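Local coordinates for protein 3-deoxy-manno-octulosonate cytidylyltransferase (Escherichia coli, PDB 1GQC) that catalyses the transfer of a cytidylyl group from CTP to the eight-carbon sugar KDO, giving CMP-KDO, probably for bacterial lipopolysaccharide synthesis, at residues I93-D98 with V173-Y178; Q184-L189 with S199-R204. All blocks are in the same frame, centred on the assembly; numbering follows the deposited sequence.

Interaction 1: I93-D98 with V173-Y178; sequences INLQGD and VGIYAY. With MG (magnesium ion), chain C; CMK (cytidine 5'-monophosphate 3-deoxy-beta-D-gulo-oct-2-ulo-pyranosonic acid), chain D.
Asn94 and Tyr176 form an antiparallel hydrogen-bonded pair, with Asn94 N to Tyr176 O at 2.6 Å and Tyr176 N to Asn94 O at 3.1 Å. Ile93 and Ala177, next along, make a non-hydrogen-bonded pair. Beyond Asn94 the backbone ladder gives way to side-chain bonds. The Gln96 amide gives its NE2 to Gly174 O over 2.8 Å; the acceptor lies in the plane of the Gln96 amide, while NE2 comes to the carbonyl from the side, at 103° to C=O and tilted from its plane. This fixes the rotation of the amide, whose other atom, OE1, binds the magnesium ion at 2.6 Å. Asp98 OD1 reaches the same metal at 2.6 Å, and a phosphate oxygen of the CMP-KDO product and two waters join the site. The second polar link starts at Asn94: with CG anti to the backbone N (chi1 177°), ND2 donates to Tyr178 OH at 3.0 Å, nearly straight at 161°, amide and ring almost coplanar, CB meeting the ring edge. Thr77 OG1 bonds the same hydroxyl, and a phenylalanine in place of Tyr178 would probably leave both Asn94 ND2 and the threonine without this partner. Apolar contacts lie on the face of Ile93 and Ala177, opposite to the side chains of Asn94 and Tyr176. Leu95 CD2 lies 3.9 Å from Ile175 CD1, the two side chains running side by side, and Ile93 CG1 meets Ala177 CB at 4.2 Å. Helix 104-116 packs here through Leu110, Leu111 and Met114, while strand 3-8 flanks Ile93 and Leu95 and strand 122-129 borders 173-178, within the central mixed sheet.

Interaction 2: Q184-L189 with S199-R204; sequences QNYSQL and SLEQLR. With CMK (cytidine 5'-monophosphate 3-deoxy-beta-D-gulo-oct-2-ulo-pyranosonic acid), chain D.
A type I turn, Leu200 to Leu203, leads into helix 203-207 and lines the sugar end of the CMP-KDO site; from behind it, Arg204 stacks on Tyr186 of the loop 184-189, itself shaped by a type I turn from Tyr186 to Leu189. The guanidinium lies flat on the tyrosine ring, centres 4.2 Å apart and planes tilted by 21°, a cation-pi geometry in which Tyr186 CE2 sits under the rim of the guanidinium. The arginine chain bends at chi3 (-57°), and this turns NH1 back to Tyr186 O at 3.1 Å. That oxygen lies near the guanidinium plane, whereas NH1 stands above the carbonyl plane. Two salt bridges also hold the head, NE with Glu195 and NH1 with Asp78, so that its rotation is fixed from several directions and its charge is probably well balanced. Leu189 adds apolar cover, its CB 3.8 Å from Arg204 CD. At the far end of the ring, Tyr186 OH makes a weak hydrogen bond to Glu201 O over 3.0 Å, tying the loop to the turn that holds the sugar. Glu201 there uses backbone and carboxylate together: its N donates to the ligand O4 at 2.9 Å, almost straight at 174°, while OE2 accepts from O4 at 2.7 Å and from O5 at 2.8 Å. The other carboxylate oxygen, OE1, bonds Thr77, a second-shell contact that probably helps to fix the carboxylate. Gln202 adds a further bond, NE2 donating to O7 of the ligand at 2.6 Å.

Following the chain from its N terminus, segment 93-98 leaves strand 91-94 and meets 173-178 after 74 intervening residues, including helix 104-116 and strands 122-129, 141-144 and 150-154. Once interaction 1 is closed, strand 169-179 runs directly into helix 180-184, and interaction 2 then closes a much shorter loop of nine residues around helix 193-198. The two are in series, neither nested nor crossing, with centres about 14 Å apart. The first ties together strands of the central sheet; the second joins the loop after helix 180-184 to helix 203-207. They converge on the product: the first at its magnesium-bound phosphate, the second at its sugar hydroxyls.

Interaction 1: I93-D98 with V173-Y178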
ATOM      1  N   ILE A  93      -8.341  -0.817  22.893  1.00 14.95           N
ATOM      2  CA  ILE A  93      -7.774  -1.999  22.272  1.00 14.51           C
ATOM      3  C   ILE A  93      -8.900  -2.913  21.840  1.00 15.82           C
ATOM      4  O   ILE A  93      -9.740  -3.324  22.647  1.00 14.89           O
ATOM      5  CB  ILE A  93      -6.891  -2.749  23.242  1.00 15.40           C
ATOM      6  CG1 ILE A  93      -5.665  -1.894  23.559  1.00 17.26           C
ATOM      7  CG2 ILE A  93      -6.506  -4.097  22.664  1.00 12.64           C
ATOM      8  CD1 ILE A  93      -4.761  -2.479  24.650  1.00 19.04           C
ATOM      9  N   ASN A  94      -8.911  -3.214  20.549  1.00 16.65           N
ATOM     10  CA  ASN A  94      -9.918  -4.076  19.955  1.00 18.09           C
ATOM     11  C   ASN A  94      -9.304  -5.479  19.886  1.00 17.75           C
ATOM     12  O   ASN A  94      -8.344  -5.696  19.163  1.00 17.15           O
ATOM     13  CB  ASN A  94     -10.268  -3.529  18.546  1.00 17.39           C
ATOM     14  CG  ASN A  94     -11.268  -4.391  17.784  1.00 17.00           C
ATOM     15  OD1 ASN A  94     -11.554  -5.523  18.161  1.00 13.73           O
ATOM     16  ND2 ASN A  94     -11.788  -3.850  16.680  1.00 15.21           N
ATOM     17  N   LEU A  95      -9.834  -6.406  20.676  1.00 19.31           N
ATOM     18  CA  LEU A  95      -9.360  -7.794  20.680  1.00 24.07           C
ATOM     19  C   LEU A  95     -10.423  -8.666  20.055  1.00 26.68           C
ATOM     20  O   LEU A  95     -11.553  -8.661  20.527  1.00 29.65           O
ATOM     21  CB  LEU A  95      -9.151  -8.315  22.103  1.00 23.03           C
ATOM     22  CG  LEU A  95      -7.865  -8.085  22.863  1.00 23.23           C
ATOM     23  CD1 LEU A  95      -7.960  -8.783  24.215  1.00 23.75           C
ATOM     24  CD2 LEU A  95      -6.708  -8.654  22.071  1.00 25.90           C
ATOM     25  N   GLN A  96     -10.075  -9.441  19.036  1.00 30.76           N
ATOM     26  CA  GLN A  96     -11.056 -10.308  18.387  1.00 34.04           C
ATOM     27  C   GLN A  96     -11.615 -11.370  19.314  1.00 33.88           C
ATOM     28  O   GLN A  96     -10.869 -11.984  20.067  1.00 35.14           O
ATOM     29  CB  GLN A  96     -10.437 -10.943  17.158  1.00 38.40           C
ATOM     30  CG  GLN A  96     -10.160  -9.904  16.111  1.00 46.28           C
ATOM     31  CD  GLN A  96      -9.864 -10.494  14.756  1.00 50.97           C
ATOM     32  OE1 GLN A  96     -10.470 -11.483  14.344  1.00 52.95           O
ATOM     33  NE2 GLN A  96      -8.943  -9.873  14.038  1.00 52.38           N
ATOM     34  N   GLY A  97     -12.930 -11.573  19.264  1.00 34.99           N
ATOM     35  CA  GLY A  97     -13.566 -12.554  20.130  1.00 37.23           C
ATOM     36  C   GLY A  97     -13.431 -13.994  19.657  1.00 39.88           C
ATOM     37  O   GLY A  97     -13.901 -14.913  20.341  1.00 39.92           O
ATOM     38  N   ASP A  98     -12.792 -14.190  18.496  1.00 41.31           N
ATOM     39  CA  ASP A  98     -12.601 -15.528  17.931  1.00 43.93           C
ATOM     40  C   ASP A  98     -11.148 -16.039  17.844  1.00 44.81           C
ATOM     41  O   ASP A  98     -10.875 -17.007  17.133  1.00 43.41           O
ATOM     42  CB  ASP A  98     -13.260 -15.640  16.541  1.00 45.73           C
ATOM     43  CG  ASP A  98     -12.664 -14.683  15.507  1.00 48.12           C
ATOM     44  OD1 ASP A  98     -11.435 -14.475  15.496  1.00 48.70           O
ATOM     45  OD2 ASP A  98     -13.433 -14.151  14.676  1.00 50.95           O
ATOM     46  N   VAL A 173      -2.064  -9.667  12.246  1.00 15.55           N
ATOM     47  CA  VAL A 173      -2.795 -10.182  13.382  1.00 16.36           C
ATOM     48  C   VAL A 173      -3.833  -9.113  13.701  1.00 17.55           C
ATOM     49  O   VAL A 173      -3.484  -7.986  14.074  1.00 18.20           O
ATOM     50  CB  VAL A 173      -1.869 -10.402  14.578  1.00 16.86           C
ATOM     51  CG1 VAL A 173      -2.682 -10.799  15.800  1.00 15.39           C
ATOM     52  CG2 VAL A 173      -0.858 -11.492  14.241  1.00 15.84           C
ATOM     53  N   GLY A 174      -5.106  -9.473  13.545  1.00 19.28           N
ATOM     54  CA  GLY A 174      -6.207  -8.540  13.748  1.00 18.80           C
ATOM     55  C   GLY A 174      -6.484  -7.905  15.098  1.00 18.65           C
ATOM     56  O   GLY A 174      -7.631  -7.855  15.532  1.00 21.73           O
ATOM     57  N   ILE A 175      -5.459  -7.409  15.771  1.00 18.40           N
ATOM     58  CA  ILE A 175      -5.655  -6.761  17.063  1.00 17.21           C
ATOM     59  C   ILE A 175      -5.334  -5.304  16.824  1.00 14.93           C
ATOM     60  O   ILE A 175      -4.359  -5.000  16.141  1.00 13.56           O
ATOM     61  CB  ILE A 175      -4.686  -7.270  18.126  1.00 18.69           C
ATOM     62  CG1 ILE A 175      -4.882  -8.764  18.330  1.00 23.14           C
ATOM     63  CG2 ILE A 175      -4.895  -6.507  19.423  1.00 20.43           C
ATOM     64  CD1 ILE A 175      -3.996  -9.349  19.413  1.00 23.53           C
ATOM     65  N   TYR A 176      -6.143  -4.403  17.373  1.00 12.25           N
ATOM     66  CA  TYR A 176      -5.878  -2.993  17.179  1.00 11.23           C
ATOM     67  C   TYR A 176      -5.910  -2.178  18.473  1.00 12.66           C
ATOM     68  O   TYR A 176      -6.647  -2.475  19.421  1.00 12.10           O
ATOM     69  CB  TYR A 176      -6.888  -2.365  16.212  1.00 11.10           C
ATOM     70  CG  TYR A 176      -7.002  -2.978  14.836  1.00 12.78           C
ATOM     71  CD1 TYR A 176      -8.023  -3.880  14.544  1.00 12.75           C
ATOM     72  CD2 TYR A 176      -6.173  -2.565  13.792  1.00 12.04           C
ATOM     73  CE1 TYR A 176      -8.235  -4.341  13.253  1.00 13.02           C
ATOM     74  CE2 TYR A 176      -6.370  -3.019  12.493  1.00 13.24           C
ATOM     75  CZ  TYR A 176      -7.409  -3.908  12.224  1.00 13.09           C
ATOM     76  OH  TYR A 176      -7.652  -4.352  10.942  1.00  9.05           O
ATOM     77  N   ALA A 177      -5.102  -1.130  18.487  1.00 13.52           N
ATOM     78  CA  ALA A 177      -5.058  -0.201  19.594  1.00 11.44           C
ATOM     79  C   ALA A 177      -5.252   1.153  18.922  1.00 12.53           C
ATOM     80  O   ALA A 177      -4.546   1.460  17.951  1.00 11.15           O
ATOM     81  CB  ALA A 177      -3.721  -0.258  20.265  1.00 10.56           C
ATOM     82  N   TYR A 178      -6.215   1.945  19.406  1.00 12.71           N
ATOM     83  CA  TYR A 178      -6.438   3.263  18.824  1.00 13.19           C
ATOM     84  C   TYR A 178      -6.535   4.379  19.869  1.00 14.84           C
ATOM     85  O   TYR A 178      -7.009   4.181  20.985  1.00 13.36           O
ATOM     86  CB  TYR A 178      -7.724   3.335  17.988  1.00 12.60           C
ATOM     87  CG  TYR A 178      -8.343   2.052  17.474  1.00 14.50           C
ATOM     88  CD1 TYR A 178      -8.547   1.855  16.104  1.00 14.98           C
ATOM     89  CD2 TYR A 178      -8.847   1.096  18.354  1.00 16.11           C
ATOM     90  CE1 TYR A 178      -9.241   0.753  15.630  1.00 16.34           C
ATOM     91  CE2 TYR A 178      -9.546  -0.014  17.895  1.00 17.01           C
ATOM     92  CZ  TYR A 178      -9.740  -0.180  16.531  1.00 19.62           C
ATOM     93  OH  TYR A 178     -10.432  -1.280  16.079  1.00 20.53           O
TER
HETATM   94 MG    MG C1243     -11.190 -13.584  13.027  1.00 26.26          MG
HETATM   95  N1C CMK D1244     -17.612  -7.957  13.910  1.00 30.59           N
HETATM   96  C2C CMK D1244     -18.556  -7.125  14.440  1.00 30.49           C
HETATM   97  N3C CMK D1244     -19.578  -6.550  13.572  1.00 31.01           N
HETATM   98  C4C CMK D1244     -19.635  -6.799  12.298  1.00 31.34           C
HETATM   99  C5C CMK D1244     -18.596  -7.711  11.743  1.00 30.22           C
HETATM  100  C6C CMK D1244     -17.650  -8.238  12.553  1.00 30.60           C
HETATM  101  O2C CMK D1244     -18.597  -6.824  15.619  1.00 29.05           O
HETATM  102  N4C CMK D1244     -20.550  -6.281  11.518  1.00 32.81           N
HETATM  103  C1' CMK D1244     -16.566  -8.534  14.778  1.00 30.41           C
HETATM  104  C2' CMK D1244     -16.390 -10.066  14.663  1.00 30.16           C
HETATM  105  O2' CMK D1244     -17.406 -10.737  15.430  1.00 32.32           O
HETATM  106  C3' CMK D1244     -14.959 -10.294  15.167  1.00 30.21           C
HETATM  107  C4' CMK D1244     -14.265  -8.947  14.853  1.00 29.36           C
HETATM  108  O4' CMK D1244     -15.277  -8.026  14.469  1.00 29.94           O
HETATM  109  O3' CMK D1244     -14.917 -10.504  16.601  1.00 30.89           O
HETATM  110  C5' CMK D1244     -13.226  -8.990  13.715  1.00 26.83           C
HETATM  111  O5' CMK D1244     -13.714  -9.628  12.545  1.00 23.62           O
HETATM  112  PA  CMK D1244     -13.117 -10.754  11.591  1.00 21.99           P
HETATM  113  O1A CMK D1244     -13.016 -12.097  12.252  1.00 23.89           O
HETATM  114  O2A CMK D1244     -13.999 -10.881  10.391  1.00 22.20           O
HETATM  115  O6  CMK D1244      -9.758  -9.161  10.390  1.00 16.04           O
HETATM  116  C2  CMK D1244     -11.145  -9.485  10.087  1.00 17.58           C
HETATM  117  O2  CMK D1244     -11.661 -10.326  11.116  1.00 20.02           O
HETATM  118  C3  CMK D1244     -11.995  -8.173   9.945  1.00 16.19           C
HETATM  119  C4  CMK D1244     -11.350  -7.254   8.870  1.00 16.65           C
HETATM  120  O4  CMK D1244     -12.143  -6.069   8.745  1.00 19.79           O
HETATM  121  C5  CMK D1244      -9.870  -6.926   9.309  1.00 16.47           C
HETATM  122  C6  CMK D1244      -9.089  -8.288   9.419  1.00 16.14           C
HETATM  123  C7  CMK D1244      -7.619  -8.067   9.855  1.00 16.58           C
HETATM  124  C1  CMK D1244     -11.225 -10.431   8.856  1.00 17.15           C
HETATM  125  O1X CMK D1244     -10.589 -11.584   8.973  1.00 14.82           O
HETATM  126  O1Y CMK D1244     -11.839 -10.174   7.838  1.00 18.47           O
HETATM  127  O5  CMK D1244      -9.847  -6.257  10.593  1.00 16.91           O
HETATM  128  C8  CMK D1244      -6.988  -9.362  10.469  1.00 16.34           C
HETATM  129  O8  CMK D1244      -7.258 -10.470   9.603  1.00 18.35           O
HETATM  130  O7  CMK D1244      -6.865  -7.671   8.698  1.00 16.65           O
HETATM  131  O   HOH W   1     -11.373 -14.661  11.007  1.00 31.42           O
HETATM  132  O   HOH W   2      -9.139 -12.974  11.623  1.00 28.82           O

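Interaction 2: Q184-L189 with S199-R204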
ATOM      1  N   GLN A 184     -13.562   8.483  17.633  1.00 23.21           N
ATOM      2  CA  GLN A 184     -14.551   9.552  17.664  1.00 24.54           C
ATOM      3  C   GLN A 184     -15.013   9.940  16.275  1.00 24.48           C
ATOM      4  O   GLN A 184     -16.104  10.475  16.112  1.00 23.99           O
ATOM      5  CB  GLN A 184     -14.016  10.786  18.401  1.00 23.82           C
ATOM      6  CG  GLN A 184     -13.987  10.620  19.900  1.00 23.75           C
ATOM      7  CD  GLN A 184     -13.509  11.872  20.618  1.00 25.46           C
ATOM      8  OE1 GLN A 184     -12.492  12.457  20.260  1.00 24.82           O
ATOM      9  NE2 GLN A 184     -14.242  12.280  21.649  1.00 25.53           N
ATOM     10  N   ASN A 185     -14.193   9.685  15.270  1.00 24.79           N
ATOM     11  CA  ASN A 185     -14.631  10.009  13.924  1.00 27.29           C
ATOM     12  C   ASN A 185     -14.303   8.934  12.912  1.00 26.77           C
ATOM     13  O   ASN A 185     -14.024   9.221  11.754  1.00 29.18           O
ATOM     14  CB  ASN A 185     -14.086  11.372  13.484  1.00 31.02           C
ATOM     15  CG  ASN A 185     -12.625  11.528  13.759  1.00 33.60           C
ATOM     16  OD1 ASN A 185     -12.141  12.642  13.940  1.00 33.86           O
ATOM     17  ND2 ASN A 185     -11.902  10.410  13.787  1.00 36.00           N
ATOM     18  N   TYR A 186     -14.366   7.683  13.349  1.00 24.84           N
ATOM     19  CA  TYR A 186     -14.080   6.578  12.463  1.00 23.30           C
ATOM     20  C   TYR A 186     -15.296   6.287  11.608  1.00 24.14           C
ATOM     21  O   TYR A 186     -15.185   5.880  10.446  1.00 22.45           O
ATOM     22  CB  TYR A 186     -13.728   5.335  13.262  1.00 20.51           C
ATOM     23  CG  TYR A 186     -13.560   4.124  12.391  1.00 17.11           C
ATOM     24  CD1 TYR A 186     -12.405   3.942  11.638  1.00 17.77           C
ATOM     25  CD2 TYR A 186     -14.548   3.143  12.331  1.00 17.19           C
ATOM     26  CE1 TYR A 186     -12.233   2.805  10.855  1.00 17.67           C
ATOM     27  CE2 TYR A 186     -14.388   2.012  11.552  1.00 17.15           C
ATOM     28  CZ  TYR A 186     -13.223   1.843  10.817  1.00 17.43           C
ATOM     29  OH  TYR A 186     -13.030   0.698  10.073  1.00 17.63           O
ATOM     30  N   SER A 187     -16.467   6.471  12.203  1.00 25.54           N
ATOM     31  CA  SER A 187     -17.702   6.233  11.484  1.00 26.41           C
ATOM     32  C   SER A 187     -18.093   7.428  10.613  1.00 26.52           C
ATOM     33  O   SER A 187     -19.111   7.375   9.921  1.00 27.78           O
ATOM     34  CB  SER A 187     -18.825   5.860  12.454  1.00 27.02           C
ATOM     35  OG  SER A 187     -18.558   4.596  13.050  1.00 28.17           O
ATOM     36  N   GLN A 188     -17.285   8.494  10.635  1.00 25.60           N
ATOM     37  CA  GLN A 188     -17.546   9.666   9.781  1.00 25.81           C
ATOM     38  C   GLN A 188     -16.440   9.789   8.727  1.00 25.09           C
ATOM     39  O   GLN A 188     -16.246  10.847   8.124  1.00 26.16           O
ATOM     40  CB  GLN A 188     -17.618  10.985  10.588  1.00 23.26           C
ATOM     41  CG  GLN A 188     -18.794  11.085  11.548  1.00 23.86           C
ATOM     42  CD  GLN A 188     -18.684  10.098  12.730  1.00 26.62           C
ATOM     43  OE1 GLN A 188     -17.765  10.189  13.539  1.00 25.46           O
ATOM     44  NE2 GLN A 188     -19.626   9.159  12.821  1.00 25.89           N
ATOM     45  N   LEU A 189     -15.691   8.717   8.518  1.00 23.87           N
ATOM     46  CA  LEU A 189     -14.637   8.768   7.515  1.00 23.85           C
ATOM     47  C   LEU A 189     -15.236   8.404   6.166  1.00 24.33           C
ATOM     48  O   LEU A 189     -16.108   7.530   6.082  1.00 24.28           O
ATOM     49  CB  LEU A 189     -13.510   7.784   7.844  1.00 21.75           C
ATOM     50  CG  LEU A 189     -12.643   8.034   9.076  1.00 20.24           C
ATOM     51  CD1 LEU A 189     -11.522   6.976   9.102  1.00 20.68           C
ATOM     52  CD2 LEU A 189     -12.060   9.440   9.036  1.00 18.49           C
ATOM     53  N   SER A 199     -12.844  -5.870   1.997  1.00 15.81           N
ATOM     54  CA  SER A 199     -13.578  -6.188   3.215  1.00 15.13           C
ATOM     55  C   SER A 199     -12.578  -6.212   4.377  1.00 12.46           C
ATOM     56  O   SER A 199     -12.423  -7.203   5.095  1.00 11.02           O
ATOM     57  CB  SER A 199     -14.298  -7.526   3.086  1.00 17.61           C
ATOM     58  OG  SER A 199     -15.293  -7.609   4.089  1.00 23.19           O
ATOM     59  N   LEU A 200     -11.880  -5.097   4.525  1.00 12.11           N
ATOM     60  CA  LEU A 200     -10.892  -4.913   5.576  1.00 11.46           C
ATOM     61  C   LEU A 200     -11.168  -3.548   6.166  1.00 10.82           C
ATOM     62  O   LEU A 200     -10.867  -2.527   5.551  1.00 10.58           O
ATOM     63  CB  LEU A 200      -9.460  -4.976   5.003  1.00  8.78           C
ATOM     64  CG  LEU A 200      -9.057  -6.361   4.470  1.00  7.92           C
ATOM     65  CD1 LEU A 200      -7.605  -6.354   3.996  1.00  7.74           C
ATOM     66  CD2 LEU A 200      -9.271  -7.386   5.572  1.00  5.00           C
ATOM     67  N   GLU A 201     -11.745  -3.540   7.359  1.00  9.71           N
ATOM     68  CA  GLU A 201     -12.093  -2.294   8.036  1.00 11.09           C
ATOM     69  C   GLU A 201     -10.936  -1.298   8.191  1.00 12.71           C
ATOM     70  O   GLU A 201     -11.133  -0.097   7.950  1.00 12.09           O
ATOM     71  CB  GLU A 201     -12.728  -2.600   9.401  1.00 10.38           C
ATOM     72  CG  GLU A 201     -11.784  -3.247  10.393  1.00  9.95           C
ATOM     73  CD  GLU A 201     -12.509  -4.086  11.425  1.00 10.63           C
ATOM     74  OE1 GLU A 201     -13.172  -3.539  12.346  1.00  9.36           O
ATOM     75  OE2 GLU A 201     -12.408  -5.314  11.304  1.00 11.08           O
ATOM     76  N   GLN A 202      -9.748  -1.779   8.577  1.00 12.34           N
ATOM     77  CA  GLN A 202      -8.576  -0.905   8.757  1.00 12.61           C
ATOM     78  C   GLN A 202      -8.237  -0.065   7.499  1.00 14.66           C
ATOM     79  O   GLN A 202      -7.511   0.942   7.581  1.00 15.27           O
ATOM     80  CB  GLN A 202      -7.330  -1.727   9.153  1.00 11.84           C
ATOM     81  CG  GLN A 202      -6.813  -2.692   8.067  1.00  8.74           C
ATOM     82  CD  GLN A 202      -7.524  -4.037   8.080  1.00 10.31           C
ATOM     83  OE1 GLN A 202      -8.756  -4.096   8.108  1.00  7.76           O
ATOM     84  NE2 GLN A 202      -6.746  -5.133   8.053  1.00  8.35           N
ATOM     85  N   LEU A 203      -8.758  -0.470   6.341  1.00 14.24           N
ATOM     86  CA  LEU A 203      -8.470   0.270   5.128  1.00 13.99           C
ATOM     87  C   LEU A 203      -9.219   1.619   5.114  1.00 14.51           C
ATOM     88  O   LEU A 203      -8.894   2.513   4.319  1.00 15.87           O
ATOM     89  CB  LEU A 203      -8.766  -0.597   3.879  1.00 10.33           C
ATOM     90  CG  LEU A 203      -7.843  -1.829   3.656  1.00 12.22           C
ATOM     91  CD1 LEU A 203      -8.285  -2.602   2.403  1.00  9.36           C
ATOM     92  CD2 LEU A 203      -6.364  -1.411   3.505  1.00  8.01           C
ATOM     93  N   ARG A 204     -10.194   1.790   6.008  1.00 12.66           N
ATOM     94  CA  ARG A 204     -10.893   3.062   6.053  1.00 13.40           C
ATOM     95  C   ARG A 204      -9.939   4.085   6.665  1.00 14.23           C
ATOM     96  O   ARG A 204     -10.004   5.271   6.345  1.00 16.05           O
ATOM     97  CB  ARG A 204     -12.174   2.995   6.887  1.00 11.35           C
ATOM     98  CG  ARG A 204     -13.164   4.116   6.548  1.00 13.10           C
ATOM     99  CD  ARG A 204     -14.392   4.141   7.443  1.00 11.84           C
ATOM    100  NE  ARG A 204     -15.097   2.865   7.414  1.00 11.90           N
ATOM    101  CZ  ARG A 204     -16.017   2.491   8.292  1.00 12.13           C
ATOM    102  NH1 ARG A 204     -16.375   3.288   9.290  1.00 12.36           N
ATOM    103  NH2 ARG A 204     -16.557   1.294   8.189  1.00 15.46           N
TER
HETATM  104  N1C CMK D1244     -17.612  -7.957  13.910  1.00 30.59           N
HETATM  105  C2C CMK D1244     -18.556  -7.125  14.440  1.00 30.49           C
HETATM  106  N3C CMK D1244     -19.578  -6.550  13.572  1.00 31.01           N
HETATM  107  C4C CMK D1244     -19.635  -6.799  12.298  1.00 31.34           C
HETATM  108  C5C CMK D1244     -18.596  -7.711  11.743  1.00 30.22           C
HETATM  109  C6C CMK D1244     -17.650  -8.238  12.553  1.00 30.60           C
HETATM  110  O2C CMK D1244     -18.597  -6.824  15.619  1.00 29.05           O
HETATM  111  N4C CMK D1244     -20.550  -6.281  11.518  1.00 32.81           N
HETATM  112  C1' CMK D1244     -16.566  -8.534  14.778  1.00 30.41           C
HETATM  113  C2' CMK D1244     -16.390 -10.066  14.663  1.00 30.16           C
HETATM  114  O2' CMK D1244     -17.406 -10.737  15.430  1.00 32.32           O
HETATM  115  C3' CMK D1244     -14.959 -10.294  15.167  1.00 30.21           C
HETATM  116  C4' CMK D1244     -14.265  -8.947  14.853  1.00 29.36           C
HETATM  117  O4' CMK D1244     -15.277  -8.026  14.469  1.00 29.94           O
HETATM  118  O3' CMK D1244     -14.917 -10.504  16.601  1.00 30.89           O
HETATM  119  C5' CMK D1244     -13.226  -8.990  13.715  1.00 26.83           C
HETATM  120  O5' CMK D1244     -13.714  -9.628  12.545  1.00 23.62           O
HETATM  121  PA  CMK D1244     -13.117 -10.754  11.591  1.00 21.99           P
HETATM  122  O1A CMK D1244     -13.016 -12.097  12.252  1.00 23.89           O
HETATM  123  O2A CMK D1244     -13.999 -10.881  10.391  1.00 22.20           O
HETATM  124  O6  CMK D1244      -9.758  -9.161  10.390  1.00 16.04           O
HETATM  125  C2  CMK D1244     -11.145  -9.485  10.087  1.00 17.58           C
HETATM  126  O2  CMK D1244     -11.661 -10.326  11.116  1.00 20.02           O
HETATM  127  C3  CMK D1244     -11.995  -8.173   9.945  1.00 16.19           C
HETATM  128  C4  CMK D1244     -11.350  -7.254   8.870  1.00 16.65           C
HETATM  129  O4  CMK D1244     -12.143  -6.069   8.745  1.00 19.79           O
HETATM  130  C5  CMK D1244      -9.870  -6.926   9.309  1.00 16.47           C
HETATM  131  C6  CMK D1244      -9.089  -8.288   9.419  1.00 16.14           C
HETATM  132  C7  CMK D1244      -7.619  -8.067   9.855  1.00 16.58           C
HETATM  133  C1  CMK D1244     -11.225 -10.431   8.856  1.00 17.15           C
HETATM  134  O1X CMK D1244     -10.589 -11.584   8.973  1.00 14.82           O
HETATM  135  O1Y CMK D1244     -11.839 -10.174   7.838  1.00 18.47           O
HETATM  136  O5  CMK D1244      -9.847  -6.257  10.593  1.00 16.91           O
HETATM  137  C8  CMK D1244      -6.988  -9.362  10.469  1.00 16.34           C
HETATM  138  O8  CMK D1244      -7.258 -10.470   9.603  1.00 18.35           O
HETATM  139  O7  CMK D1244      -6.865  -7.671   8.698  1.00 16.65           O